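Local atomic coordinates of putative fructosamine-3-kinase (PDB entry 3F7W), a protein that is probably a kinase of the fructosamine kinase family, expected to phosphorylate sugar-modified amines, although its own function has not been established. Residues A[145-157]-A[257-269]. Sequence-based numbering, arbitrary orientation. Where two conformers were deposited one is given.
Sequences YAEQRILPYLRRA and LHQLHPLLVHVCL
Y145 and H261 interlock where helical segments 145-157 and 257-269 cross at 26°, each side chain a knob among residues of the other segment. Both lie in the mostly helical part of the chain, consistent with the C-terminal lobe of a kinase-like fold. The pair illustrates how kinked helices can bond through backbone groups that regular turns would have used. With CG anti to the backbone N (chi1 -167°), Y145 reaches across, and its OH donates to L257 O at 2.7 Å, in the carbonyl plane on a lone pair. The same hydroxyl accepts from H261 N at 3.1 Å, an amide without its bond to the preceding turn. A phenylalanine in place of Y145 would probably leave H261 N without its acceptor and take a donor from L257 O. One turn after Y145, in the wider turn before the kink at 152-153, R149 O faces the partner helix: H261 ND1 donates to it at 2.7 Å, on a lone pair and close to the imidazole plane. R149 CD lies over one face of that ring, 3.8 Å from its centroid, while its guanidinium reaches on to D134 and N135. At the ring's edge stands Y153 CE2. V265 CG2 sits over the centre of the Y153 phenol, 3.9 Å away, and the Y153 hydroxyl hydrogen-bonds to P132 O. L264 meets I150 and L154 with its two methyls, and C268 SG packs on A157 CB. The direct hydrogen bonds across the contact gather at the irregular turns; because ND1 donates, bonding and packing together probably hold the imidazole's orientation.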
ATOM      1  N   TYR A 145     -15.569  -1.698   2.895  1.00 24.78           N
ATOM      2  CA  TYR A 145     -14.785  -0.677   3.568  1.00 24.92           C
ATOM      3  C   TYR A 145     -15.118  -0.638   5.064  1.00 26.18           C
ATOM      4  O   TYR A 145     -14.227  -0.714   5.903  1.00 25.33           O
ATOM      5  CB  TYR A 145     -15.055   0.673   2.931  1.00 26.28           C
ATOM      6  CG  TYR A 145     -14.087   1.762   3.330  1.00 27.20           C
ATOM      7  CD1 TYR A 145     -12.732   1.635   3.069  1.00 24.48           C
ATOM      8  CD2 TYR A 145     -14.531   2.939   3.928  1.00 27.10           C
ATOM      9  CE1 TYR A 145     -11.830   2.662   3.401  1.00 24.69           C
ATOM     10  CE2 TYR A 145     -13.644   3.963   4.255  1.00 24.45           C
ATOM     11  CZ  TYR A 145     -12.288   3.816   3.997  1.00 25.93           C
ATOM     12  OH  TYR A 145     -11.390   4.812   4.325  1.00 25.54           O
ATOM     13  N   ALA A 146     -16.411  -0.572   5.383  1.00 26.34           N
ATOM     14  CA  ALA A 146     -16.861  -0.531   6.776  1.00 25.02           C
ATOM     15  C   ALA A 146     -16.356  -1.747   7.556  1.00 25.70           C
ATOM     16  O   ALA A 146     -15.687  -1.600   8.579  1.00 28.22           O
ATOM     17  CB  ALA A 146     -18.380  -0.408   6.863  1.00 25.90           C
ATOM     18  N   GLU A 147     -16.619  -2.940   7.042  1.00 24.74           N
ATOM     19  CA  GLU A 147     -16.445  -4.175   7.808  1.00 25.31           C
ATOM     20  C   GLU A 147     -15.004  -4.699   7.798  1.00 26.16           C
ATOM     21  O   GLU A 147     -14.555  -5.314   8.777  1.00 25.76           O
ATOM     22  CB  GLU A 147     -17.365  -5.258   7.268  1.00 26.80           C
ATOM     23  CG  GLU A 147     -18.848  -4.898   7.336  1.00 26.78           C
ATOM     24  CD  GLU A 147     -19.723  -5.833   6.534  1.00 28.82           C
ATOM     25  OE1 GLU A 147     -19.352  -6.996   6.375  1.00 31.68           O
ATOM     26  OE2 GLU A 147     -20.814  -5.425   6.094  1.00 36.47           O
ATOM     27  N   GLN A 148     -14.302  -4.447   6.700  1.00 24.47           N
ATOM     28  CA  GLN A 148     -12.930  -4.960   6.493  1.00 27.22           C
ATOM     29  C   GLN A 148     -11.806  -3.914   6.492  1.00 27.24           C
ATOM     30  O   GLN A 148     -10.630  -4.284   6.626  1.00 27.24           O
ATOM     31  CB  GLN A 148     -12.890  -5.798   5.200  1.00 26.92           C
ATOM     32  CG  GLN A 148     -13.798  -7.022   5.355  1.00 24.74           C
ATOM     33  CD  GLN A 148     -13.957  -7.887   4.113  1.00 30.41           C
ATOM     34  OE1 GLN A 148     -15.029  -8.450   3.931  1.00 31.29           O
ATOM     35  NE2 GLN A 148     -12.893  -8.031   3.276  1.00 23.32           N
ATOM     36  N   ARG A 149     -12.141  -2.630   6.332  1.00 27.32           N
ATOM     37  CA  ARG A 149     -11.130  -1.576   6.315  1.00 24.41           C
ATOM     38  C   ARG A 149     -11.227  -0.560   7.463  1.00 25.77           C
ATOM     39  O   ARG A 149     -10.227   0.101   7.783  1.00 26.31           O
ATOM     40  CB  ARG A 149     -11.095  -0.875   4.949  1.00 23.37           C
ATOM     41  CG  ARG A 149     -10.621  -1.797   3.765  1.00 25.46           C
ATOM     42  CD  ARG A 149      -9.151  -2.156   3.897  1.00 25.94           C
ATOM     43  NE  ARG A 149      -8.674  -3.095   2.902  1.00 26.92           N
ATOM     44  CZ  ARG A 149      -8.787  -4.423   2.991  1.00 27.55           C
ATOM     45  NH1 ARG A 149      -9.404  -4.992   4.021  1.00 27.49           N
ATOM     46  NH2 ARG A 149      -8.282  -5.192   2.036  1.00 28.08           N
ATOM     47  N   ILE A 150     -12.406  -0.444   8.084  1.00 26.03           N
ATOM     48  CA  ILE A 150     -12.618   0.534   9.157  1.00 24.69           C
ATOM     49  C   ILE A 150     -12.807  -0.137  10.513  1.00 25.99           C
ATOM     50  O   ILE A 150     -12.027   0.114  11.438  1.00 27.08           O
ATOM     51  CB  ILE A 150     -13.816   1.483   8.862  1.00 25.57           C
ATOM     52  CG1 ILE A 150     -13.575   2.279   7.570  1.00 26.38           C
ATOM     53  CG2 ILE A 150     -14.046   2.466  10.066  1.00 26.69           C
ATOM     54  CD1 ILE A 150     -12.320   3.153   7.597  1.00 25.51           C
ATOM     55  N   LEU A 151     -13.843  -0.963  10.639  1.00 26.93           N
ATOM     56  CA  LEU A 151     -14.253  -1.447  11.965  1.00 25.48           C
ATOM     57  C   LEU A 151     -13.135  -2.202  12.710  1.00 25.76           C
ATOM     58  O   LEU A 151     -12.925  -1.973  13.906  1.00 24.96           O
ATOM     59  CB  LEU A 151     -15.538  -2.283  11.880  1.00 25.25           C
ATOM     60  CG  LEU A 151     -16.834  -1.481  11.699  1.00 25.43           C
ATOM     61  CD1 LEU A 151     -18.089  -2.366  11.429  1.00 25.19           C
ATOM     62  CD2 LEU A 151     -17.079  -0.610  12.926  1.00 27.66           C
ATOM     63  N   PRO A 152     -12.430  -3.114  12.029  1.00 26.01           N
ATOM     64  CA  PRO A 152     -11.396  -3.851  12.764  1.00 26.49           C
ATOM     65  C   PRO A 152     -10.335  -2.956  13.445  1.00 27.10           C
ATOM     66  O   PRO A 152      -9.968  -3.214  14.599  1.00 28.01           O
ATOM     67  CB  PRO A 152     -10.814  -4.807  11.701  1.00 26.98           C
ATOM     68  CG  PRO A 152     -11.872  -4.933  10.684  1.00 29.60           C
ATOM     69  CD  PRO A 152     -12.552  -3.583  10.642  1.00 27.51           C
ATOM     70  N   TYR A 153      -9.902  -1.888  12.773  1.00 25.25           N
ATOM     71  CA  TYR A 153      -8.854  -0.996  13.300  1.00 25.36           C
ATOM     72  C   TYR A 153      -9.446  -0.016  14.314  1.00 23.67           C
ATOM     73  O   TYR A 153      -8.784   0.364  15.264  1.00 26.41           O
ATOM     74  CB  TYR A 153      -8.156  -0.243  12.146  1.00 24.42           C
ATOM     75  CG  TYR A 153      -7.684  -1.245  11.119  1.00 23.69           C
ATOM     76  CD1 TYR A 153      -6.621  -2.097  11.416  1.00 28.73           C
ATOM     77  CD2 TYR A 153      -8.356  -1.431   9.921  1.00 26.11           C
ATOM     78  CE1 TYR A 153      -6.207  -3.078  10.518  1.00 26.88           C
ATOM     79  CE2 TYR A 153      -7.945  -2.416   8.997  1.00 26.53           C
ATOM     80  CZ  TYR A 153      -6.875  -3.242   9.328  1.00 30.06           C
ATOM     81  OH  TYR A 153      -6.457  -4.242   8.493  1.00 30.10           O
ATOM     82  N   LEU A 154     -10.686   0.395  14.089  1.00 25.25           N
ATOM     83  CA  LEU A 154     -11.412   1.216  15.072  1.00 26.38           C
ATOM     84  C   LEU A 154     -11.533   0.497  16.427  1.00 27.61           C
ATOM     85  O   LEU A 154     -11.225   1.072  17.483  1.00 25.51           O
ATOM     86  CB  LEU A 154     -12.791   1.596  14.535  1.00 26.16           C
ATOM     87  CG  LEU A 154     -13.659   2.526  15.404  1.00 25.59           C
ATOM     88  CD1 LEU A 154     -12.977   3.913  15.490  1.00 24.94           C
ATOM     89  CD2 LEU A 154     -15.066   2.644  14.785  1.00 24.79           C
ATOM     90  N   ARG A 155     -11.967  -0.762  16.391  0.50 28.39           N
ATOM     91  CA  ARG A 155     -12.107  -1.556  17.607  0.50 29.06           C
ATOM     92  C   ARG A 155     -10.759  -1.791  18.273  0.50 28.21           C
ATOM     93  O   ARG A 155     -10.642  -1.703  19.492  0.50 28.16           O
ATOM     94  CB  ARG A 155     -12.785  -2.905  17.328  0.50 28.98           C
ATOM     95  CG  ARG A 155     -14.172  -2.810  16.684  0.50 31.90           C
ATOM     96  CD  ARG A 155     -15.220  -2.225  17.614  0.50 33.90           C
ATOM     97  NE  ARG A 155     -16.489  -2.027  16.908  0.50 32.76           N
ATOM     98  CZ  ARG A 155     -17.179  -0.891  16.851  0.50 31.46           C
ATOM     99  NH1 ARG A 155     -16.770   0.199  17.481  0.50 31.03           N
ATOM    100  NH2 ARG A 155     -18.319  -0.860  16.168  0.50 37.49           N
ATOM    101  N   ARG A 156      -9.737  -2.068  17.473  1.00 27.81           N
ATOM    102  CA  ARG A 156      -8.406  -2.302  18.017  1.00 27.33           C
ATOM    103  C   ARG A 156      -7.867  -1.052  18.729  1.00 26.20           C
ATOM    104  O   ARG A 156      -7.356  -1.146  19.839  1.00 25.78           O
ATOM    105  CB  ARG A 156      -7.444  -2.732  16.912  1.00 28.64           C
ATOM    106  CG  ARG A 156      -6.115  -3.144  17.444  1.00 29.46           C
ATOM    107  CD  ARG A 156      -5.159  -3.497  16.336  1.00 35.37           C
ATOM    108  NE  ARG A 156      -3.862  -3.771  16.923  1.00 39.15           N
ATOM    109  CZ  ARG A 156      -3.504  -4.941  17.450  1.00 45.10           C
ATOM    110  NH1 ARG A 156      -4.343  -5.966  17.463  1.00 42.28           N
ATOM    111  NH2 ARG A 156      -2.291  -5.079  17.973  1.00 38.30           N
ATOM    112  N   ALA A 157      -7.985   0.108  18.087  1.00 25.96           N
ATOM    113  CA  ALA A 157      -7.502   1.362  18.655  1.00 27.35           C
ATOM    114  C   ALA A 157      -8.292   1.721  19.934  1.00 27.51           C
ATOM    115  O   ALA A 157      -7.725   2.184  20.934  1.00 29.30           O
ATOM    116  CB  ALA A 157      -7.558   2.500  17.609  1.00 27.33           C
ATOM    117  N   LEU A 257     -12.911  10.643   3.362  1.00 24.97           N
ATOM    118  CA  LEU A 257     -13.553   9.338   3.532  1.00 26.65           C
ATOM    119  C   LEU A 257     -12.543   8.242   3.313  1.00 25.30           C
ATOM    120  O   LEU A 257     -12.415   7.322   4.124  1.00 26.16           O
ATOM    121  CB  LEU A 257     -14.725   9.177   2.554  1.00 27.01           C
ATOM    122  CG  LEU A 257     -15.437   7.819   2.527  1.00 29.96           C
ATOM    123  CD1 LEU A 257     -16.114   7.530   3.842  1.00 30.64           C
ATOM    124  CD2 LEU A 257     -16.429   7.775   1.350  1.00 24.15           C
ATOM    125  N   HIS A 258     -11.802   8.366   2.214  1.00 27.02           N
ATOM    126  CA  HIS A 258     -10.804   7.365   1.833  1.00 26.90           C
ATOM    127  C   HIS A 258      -9.526   7.354   2.662  1.00 26.92           C
ATOM    128  O   HIS A 258      -8.731   6.417   2.540  1.00 27.44           O
ATOM    129  CB  HIS A 258     -10.455   7.504   0.358  1.00 24.10           C
ATOM    130  CG  HIS A 258     -11.567   7.089  -0.547  1.00 26.00           C
ATOM    131  ND1 HIS A 258     -11.917   5.771  -0.725  1.00 25.30           N
ATOM    132  CD2 HIS A 258     -12.425   7.815  -1.302  1.00 27.79           C
ATOM    133  CE1 HIS A 258     -12.941   5.699  -1.552  1.00 29.15           C
ATOM    134  NE2 HIS A 258     -13.273   6.925  -1.914  1.00 26.60           N
ATOM    135  N   GLN A 259      -9.334   8.395   3.473  1.00 24.74           N
ATOM    136  CA  GLN A 259      -8.210   8.503   4.374  1.00 24.73           C
ATOM    137  C   GLN A 259      -8.486   7.898   5.751  1.00 25.41           C
ATOM    138  O   GLN A 259      -7.571   7.760   6.563  1.00 25.69           O
ATOM    139  CB  GLN A 259      -7.804   9.981   4.522  1.00 24.53           C
ATOM    140  CG  GLN A 259      -7.199  10.550   3.238  1.00 22.82           C
ATOM    141  CD  GLN A 259      -6.871  12.031   3.277  1.00 23.56           C
ATOM    142  OE1 GLN A 259      -7.438  12.787   4.070  1.00 24.76           O
ATOM    143  NE2 GLN A 259      -5.992  12.466   2.370  1.00 22.32           N
ATOM    144  N   LEU A 260      -9.728   7.518   6.016  1.00 25.02           N
ATOM    145  CA  LEU A 260     -10.073   6.988   7.333  1.00 25.62           C
ATOM    146  C   LEU A 260      -9.384   5.658   7.625  1.00 24.95           C
ATOM    147  O   LEU A 260      -8.874   5.456   8.727  1.00 26.37           O
ATOM    148  CB  LEU A 260     -11.593   6.883   7.502  1.00 25.16           C
ATOM    149  CG  LEU A 260     -12.331   8.236   7.502  1.00 26.65           C
ATOM    150  CD1 LEU A 260     -13.849   8.012   7.610  1.00 26.35           C
ATOM    151  CD2 LEU A 260     -11.842   9.179   8.605  1.00 24.37           C
ATOM    152  N   HIS A 261      -9.324   4.776   6.628  1.00 26.27           N
ATOM    153  CA  HIS A 261      -8.672   3.476   6.817  1.00 26.84           C
ATOM    154  C   HIS A 261      -7.195   3.662   7.208  1.00 23.84           C
ATOM    155  O   HIS A 261      -6.787   3.181   8.260  1.00 25.01           O
ATOM    156  CB  HIS A 261      -8.808   2.586   5.563  1.00 27.33           C
ATOM    157  CG  HIS A 261      -7.848   1.444   5.541  1.00 26.62           C
ATOM    158  ND1 HIS A 261      -7.913   0.400   6.453  1.00 26.53           N
ATOM    159  CD2 HIS A 261      -6.784   1.188   4.741  1.00 29.24           C
ATOM    160  CE1 HIS A 261      -6.924  -0.447   6.206  1.00 29.83           C
ATOM    161  NE2 HIS A 261      -6.222   0.011   5.179  1.00 27.33           N
ATOM    162  N   PRO A 262      -6.380   4.347   6.361  1.00 27.94           N
ATOM    163  CA  PRO A 262      -4.969   4.504   6.748  1.00 26.00           C
ATOM    164  C   PRO A 262      -4.793   5.206   8.055  1.00 26.02           C
ATOM    165  O   PRO A 262      -3.877   4.859   8.800  1.00 25.87           O
ATOM    166  CB  PRO A 262      -4.364   5.341   5.606  1.00 26.99           C
ATOM    167  CG  PRO A 262      -5.504   5.919   4.883  1.00 26.48           C
ATOM    168  CD  PRO A 262      -6.630   4.933   5.041  1.00 25.83           C
ATOM    169  N   LEU A 263      -5.642   6.196   8.358  1.00 24.91           N
ATOM    170  CA  LEU A 263      -5.486   6.902   9.626  1.00 25.30           C
ATOM    171  C   LEU A 263      -5.741   6.021  10.863  1.00 26.17           C
ATOM    172  O   LEU A 263      -5.030   6.140  11.888  1.00 24.33           O
ATOM    173  CB  LEU A 263      -6.337   8.187   9.674  1.00 26.29           C
ATOM    174  CG  LEU A 263      -5.736   9.319   8.815  1.00 25.29           C
ATOM    175  CD1 LEU A 263      -6.778  10.442   8.616  1.00 26.21           C
ATOM    176  CD2 LEU A 263      -4.368   9.866   9.405  1.00 27.76           C
ATOM    177  N   LEU A 264      -6.744   5.155  10.777  1.00 23.48           N
ATOM    178  CA  LEU A 264      -6.995   4.179  11.834  1.00 25.24           C
ATOM    179  C   LEU A 264      -5.854   3.163  11.999  1.00 25.16           C
ATOM    180  O   LEU A 264      -5.497   2.798  13.126  1.00 25.32           O
ATOM    181  CB  LEU A 264      -8.316   3.455  11.593  1.00 23.40           C
ATOM    182  CG  LEU A 264      -9.550   4.320  11.875  1.00 24.05           C
ATOM    183  CD1 LEU A 264     -10.777   3.683  11.202  1.00 28.42           C
ATOM    184  CD2 LEU A 264      -9.790   4.512  13.402  1.00 27.78           C
ATOM    185  N   VAL A 265      -5.281   2.730  10.886  1.00 25.07           N
ATOM    186  CA  VAL A 265      -4.101   1.872  10.946  1.00 26.58           C
ATOM    187  C   VAL A 265      -2.954   2.596  11.649  1.00 25.36           C
ATOM    188  O   VAL A 265      -2.276   2.004  12.476  1.00 28.17           O
ATOM    189  CB  VAL A 265      -3.690   1.377   9.541  1.00 27.33           C
ATOM    190  CG1 VAL A 265      -2.332   0.620   9.590  1.00 28.55           C
ATOM    191  CG2 VAL A 265      -4.785   0.471   8.997  1.00 29.18           C
ATOM    192  N   HIS A 266      -2.762   3.879  11.354  1.00 24.70           N
ATOM    193  CA  HIS A 266      -1.651   4.633  11.962  1.00 25.60           C
ATOM    194  C   HIS A 266      -1.843   4.772  13.478  1.00 24.14           C
ATOM    195  O   HIS A 266      -0.893   4.622  14.263  1.00 26.41           O
ATOM    196  CB  HIS A 266      -1.462   5.982  11.280  1.00 29.27           C
ATOM    197  CG  HIS A 266      -1.230   5.863   9.809  1.00 38.87           C
ATOM    198  ND1 HIS A 266      -0.580   4.778   9.247  1.00 48.67           N
ATOM    199  CD2 HIS A 266      -1.581   6.670   8.778  1.00 42.66           C
ATOM    200  CE1 HIS A 266      -0.566   4.912   7.933  1.00 38.36           C
ATOM    201  NE2 HIS A 266      -1.144   6.061   7.622  1.00 49.49           N
ATOM    202  N   VAL A 267      -3.080   5.034  13.884  1.00 23.48           N
ATOM    203  CA  VAL A 267      -3.390   5.158  15.301  1.00 23.27           C
ATOM    204  C   VAL A 267      -3.129   3.803  15.962  1.00 23.32           C
ATOM    205  O   VAL A 267      -2.527   3.734  17.037  1.00 27.74           O
ATOM    206  CB  VAL A 267      -4.820   5.661  15.547  1.00 25.60           C
ATOM    207  CG1 VAL A 267      -5.165   5.587  17.069  1.00 24.33           C
ATOM    208  CG2 VAL A 267      -4.931   7.112  15.099  1.00 21.47           C
ATOM    209  N   CYS A 268      -3.496   2.720  15.281  1.00 26.13           N
ATOM    210  CA  CYS A 268      -3.190   1.375  15.809  1.00 26.80           C
ATOM    211  C   CYS A 268      -1.713   1.104  15.986  1.00 26.82           C
ATOM    212  O   CYS A 268      -1.303   0.622  17.026  1.00 29.03           O
ATOM    213  CB  CYS A 268      -3.792   0.286  14.934  1.00 27.14           C
ATOM    214  SG  CYS A 268      -5.583   0.143  15.130  1.00 27.52           S
ATOM    215  N   LEU A 269      -0.932   1.409  14.954  1.00 25.95           N
ATOM    216  CA  LEU A 269       0.483   1.080  14.897  1.00 28.30           C
ATOM    217  C   LEU A 269       1.374   2.050  15.639  1.00 32.40           C
ATOM    218  O   LEU A 269       2.382   1.626  16.212  1.00 32.81           O
ATOM    219  CB  LEU A 269       0.951   0.987  13.443  1.00 27.22           C
ATOM    220  CG  LEU A 269       0.493  -0.209  12.634  1.00 32.29           C
ATOM    221  CD1 LEU A 269       1.026  -0.050  11.199  1.00 31.76           C
ATOM    222  CD2 LEU A 269       0.939  -1.518  13.288  1.00 35.36           C
TER
HETATM  223  O   HOH W   1      -1.567  -2.128  16.660  1.00 38.90           O